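Alpha-Amylase (Thermotoga maritima, PDB 2B5D) belongs to glycosyl hydrolase family 57, a family of carbohydrate-active enzymes, and comes from a thermophilic bacterium. Local coordinates at residues 210-214 and 215-219. Residues are numbered along the deposited sequence; the frame is centred on the assembly and turned at random.
Sequences AFWFA and DEQPR
A chi1 of -72° turns the Phe211 ring away from its own carbonyl group and sets it beside the backbone N, which brings ring atoms CG and CD1 up to Pro218, the two side chains crossing at about a right angle. Pro218 CG approaches the ring obliquely, 3.7 Å from Phe211 CD1, and touches Phe211 CB and CG as well. The neighbouring ring carbon, Pro218 CD, lies 3.3 Å from Phe211 O, a carbonyl oxygen that also receives a weak hydrogen bond from Ala214 N (3.4 Å) where the helix ends. Ala214 adds a looser apolar contact to the same proline, its CB being 4.4 Å from Pro218 CD.

In Gln217 a similar first torsion (chi1 -69°) sends CG back toward the helix, close to Phe211 O and within 3.5 Å of Trp212 O, and the extended chain beyond it runs on past Trp212. At the start of the turn, one water joins the chain to itself by donating to Phe213 O at 2.9 Å and to Asp215 OD2 at 2.6 Å.

The arrangement is a local turn in which the chain leaving helix 209-212 folds back over the helix's last residues. Phe211 and Pro218 both pack on Ile226 of strand 226-227, while Phe213, just past the helix, stacks on His209 and lies at the interface with the second subunit, where it makes a cation-pi contact with Lys326 of that subunit.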
ATOM      1  N   ALA A 210      27.270 -18.463 -23.716  1.00 39.57           N
ATOM      2  CA  ALA A 210      26.855 -19.631 -24.493  1.00 40.61           C
ATOM      3  C   ALA A 210      28.029 -20.251 -25.249  1.00 40.89           C
ATOM      4  O   ALA A 210      28.031 -21.472 -25.493  1.00 41.85           O
ATOM      5  CB  ALA A 210      25.702 -19.263 -25.488  1.00 38.15           C
ATOM      6  N   PHE A 211      29.008 -19.423 -25.646  1.00 42.05           N
ATOM      7  CA  PHE A 211      30.226 -19.917 -26.317  1.00 40.95           C
ATOM      8  C   PHE A 211      31.307 -20.203 -25.293  1.00 42.53           C
ATOM      9  O   PHE A 211      32.026 -21.216 -25.418  1.00 41.61           O
ATOM     10  CB  PHE A 211      30.786 -18.926 -27.313  1.00 39.93           C
ATOM     11  CG  PHE A 211      29.978 -18.759 -28.607  1.00 40.54           C
ATOM     12  CD1 PHE A 211      30.594 -18.229 -29.749  1.00 36.97           C
ATOM     13  CD2 PHE A 211      28.642 -19.156 -28.699  1.00 37.12           C
ATOM     14  CE1 PHE A 211      29.880 -18.045 -30.950  1.00 36.97           C
ATOM     15  CE2 PHE A 211      27.909 -18.964 -29.869  1.00 35.14           C
ATOM     16  CZ  PHE A 211      28.528 -18.417 -31.008  1.00 37.62           C
ATOM     17  N   TRP A 212      31.455 -19.323 -24.297  1.00 42.89           N
ATOM     18  CA  TRP A 212      32.557 -19.465 -23.334  1.00 44.91           C
ATOM     19  C   TRP A 212      32.404 -20.694 -22.527  1.00 45.44           C
ATOM     20  O   TRP A 212      33.375 -21.276 -22.039  1.00 46.09           O
ATOM     21  CB  TRP A 212      32.659 -18.259 -22.366  1.00 45.91           C
ATOM     22  CG  TRP A 212      33.017 -16.976 -23.066  1.00 46.02           C
ATOM     23  CD1 TRP A 212      33.729 -16.844 -24.233  1.00 47.95           C
ATOM     24  CD2 TRP A 212      32.728 -15.650 -22.624  1.00 47.58           C
ATOM     25  NE1 TRP A 212      33.841 -15.514 -24.573  1.00 48.88           N
ATOM     26  CE2 TRP A 212      33.245 -14.762 -23.593  1.00 49.11           C
ATOM     27  CE3 TRP A 212      32.073 -15.125 -21.508  1.00 49.37           C
ATOM     28  CZ2 TRP A 212      33.154 -13.370 -23.462  1.00 50.41           C
ATOM     29  CZ3 TRP A 212      31.971 -13.719 -21.383  1.00 49.83           C
ATOM     30  CH2 TRP A 212      32.500 -12.874 -22.362  1.00 47.37           C
ATOM     31  N   PHE A 213      31.162 -21.066 -22.295  1.00 46.56           N
ATOM     32  CA  PHE A 213      30.931 -22.140 -21.366  1.00 46.92           C
ATOM     33  C   PHE A 213      30.527 -23.476 -22.055  1.00 47.67           C
ATOM     34  O   PHE A 213      30.246 -24.455 -21.377  1.00 48.70           O
ATOM     35  CB  PHE A 213      29.936 -21.685 -20.308  1.00 47.35           C
ATOM     36  CG  PHE A 213      30.298 -22.146 -18.952  1.00 47.69           C
ATOM     37  CD1 PHE A 213      31.406 -21.620 -18.314  1.00 46.47           C
ATOM     38  CD2 PHE A 213      29.582 -23.166 -18.346  1.00 49.62           C
ATOM     39  CE1 PHE A 213      31.795 -22.092 -17.066  1.00 51.25           C
ATOM     40  CE2 PHE A 213      29.931 -23.635 -17.063  1.00 51.46           C
ATOM     41  CZ  PHE A 213      31.051 -23.102 -16.426  1.00 49.78           C
ATOM     42  N   ALA A 214      30.530 -23.484 -23.392  1.00 48.31           N
ATOM     43  CA  ALA A 214      30.404 -24.682 -24.220  1.00 49.94           C
ATOM     44  C   ALA A 214      31.485 -25.755 -23.884  1.00 51.42           C
ATOM     45  O   ALA A 214      32.547 -25.438 -23.309  1.00 51.16           O
ATOM     46  CB  ALA A 214      30.453 -24.281 -25.671  1.00 48.79           C
ATOM     47  N   ASP A 215      31.228 -27.021 -24.213  1.00 52.88           N
ATOM     48  CA  ASP A 215      32.177 -28.097 -23.797  1.00 55.00           C
ATOM     49  C   ASP A 215      33.563 -27.905 -24.392  1.00 54.26           C
ATOM     50  O   ASP A 215      34.592 -28.153 -23.732  1.00 53.44           O
ATOM     51  CB  ASP A 215      31.647 -29.504 -24.110  1.00 56.23           C
ATOM     52  CG  ASP A 215      30.567 -29.944 -23.148  1.00 60.48           C
ATOM     53  OD1 ASP A 215      29.895 -30.932 -23.497  1.00 65.72           O
ATOM     54  OD2 ASP A 215      30.389 -29.329 -22.053  1.00 60.85           O
ATOM     55  N   GLU A 216      33.575 -27.458 -25.642  1.00 53.74           N
ATOM     56  CA  GLU A 216      34.780 -26.880 -26.253  1.00 54.07           C
ATOM     57  C   GLU A 216      34.417 -25.511 -26.804  1.00 51.69           C
ATOM     58  O   GLU A 216      33.431 -25.376 -27.549  1.00 49.02           O
ATOM     59  CB  GLU A 216      35.333 -27.773 -27.379  1.00 54.01           C
ATOM     60  CG  GLU A 216      36.866 -27.703 -27.557  1.00 58.22           C
ATOM     61  CD  GLU A 216      37.386 -28.505 -28.804  1.00 59.67           C
ATOM     62  OE1 GLU A 216      37.839 -29.670 -28.611  1.00 66.72           O
ATOM     63  OE2 GLU A 216      37.329 -27.983 -29.956  1.00 63.73           O
ATOM     64  N   GLN A 217      35.221 -24.498 -26.439  1.00 51.16           N
ATOM     65  CA  GLN A 217      34.942 -23.131 -26.839  1.00 50.24           C
ATOM     66  C   GLN A 217      35.115 -23.040 -28.343  1.00 49.13           C
ATOM     67  O   GLN A 217      36.049 -23.595 -28.891  1.00 49.00           O
ATOM     68  CB  GLN A 217      35.869 -22.126 -26.141  1.00 51.08           C
ATOM     69  CG  GLN A 217      35.658 -21.951 -24.630  1.00 50.71           C
ATOM     70  CD  GLN A 217      36.340 -20.673 -24.092  1.00 52.30           C
ATOM     71  OE1 GLN A 217      36.046 -20.184 -22.978  1.00 51.35           O
ATOM     72  NE2 GLN A 217      37.277 -20.145 -24.876  1.00 55.68           N
ATOM     73  N   PRO A 218      34.184 -22.380 -29.032  1.00 48.25           N
ATOM     74  CA  PRO A 218      34.403 -21.996 -30.436  1.00 48.19           C
ATOM     75  C   PRO A 218      35.762 -21.342 -30.724  1.00 48.99           C
ATOM     76  O   PRO A 218      36.195 -20.444 -29.995  1.00 48.30           O
ATOM     77  CB  PRO A 218      33.281 -21.015 -30.688  1.00 48.47           C
ATOM     78  CG  PRO A 218      32.154 -21.539 -29.807  1.00 47.79           C
ATOM     79  CD  PRO A 218      32.834 -22.041 -28.561  1.00 47.48           C
ATOM     80  N   ARG A 219      36.387 -21.738 -31.830  1.00 50.34           N
ATOM     81  CA  ARG A 219      37.795 -21.411 -32.060  1.00 50.58           C
ATOM     82  C   ARG A 219      38.040 -19.920 -32.268  1.00 50.40           C
ATOM     83  O   ARG A 219      39.007 -19.384 -31.718  1.00 50.82           O
ATOM     84  CB  ARG A 219      38.408 -22.266 -33.163  1.00 49.84           C
ATOM     85  CG  ARG A 219      37.966 -21.990 -34.600  1.00 51.10           C
ATOM     86  CD  ARG A 219      38.770 -22.910 -35.589  1.00 52.46           C
ATOM     87  NE  ARG A 219      37.983 -23.049 -36.809  1.00 58.12           N
ATOM     88  CZ  ARG A 219      37.119 -24.044 -37.027  1.00 56.41           C
ATOM     89  NH1 ARG A 219      36.355 -24.043 -38.117  1.00 53.22           N
ATOM     90  NH2 ARG A 219      37.023 -25.016 -36.130  1.00 55.56           N
TER
HETATM   91  O   HOH W   1      30.525 -27.225 -20.590  1.00 47.40           O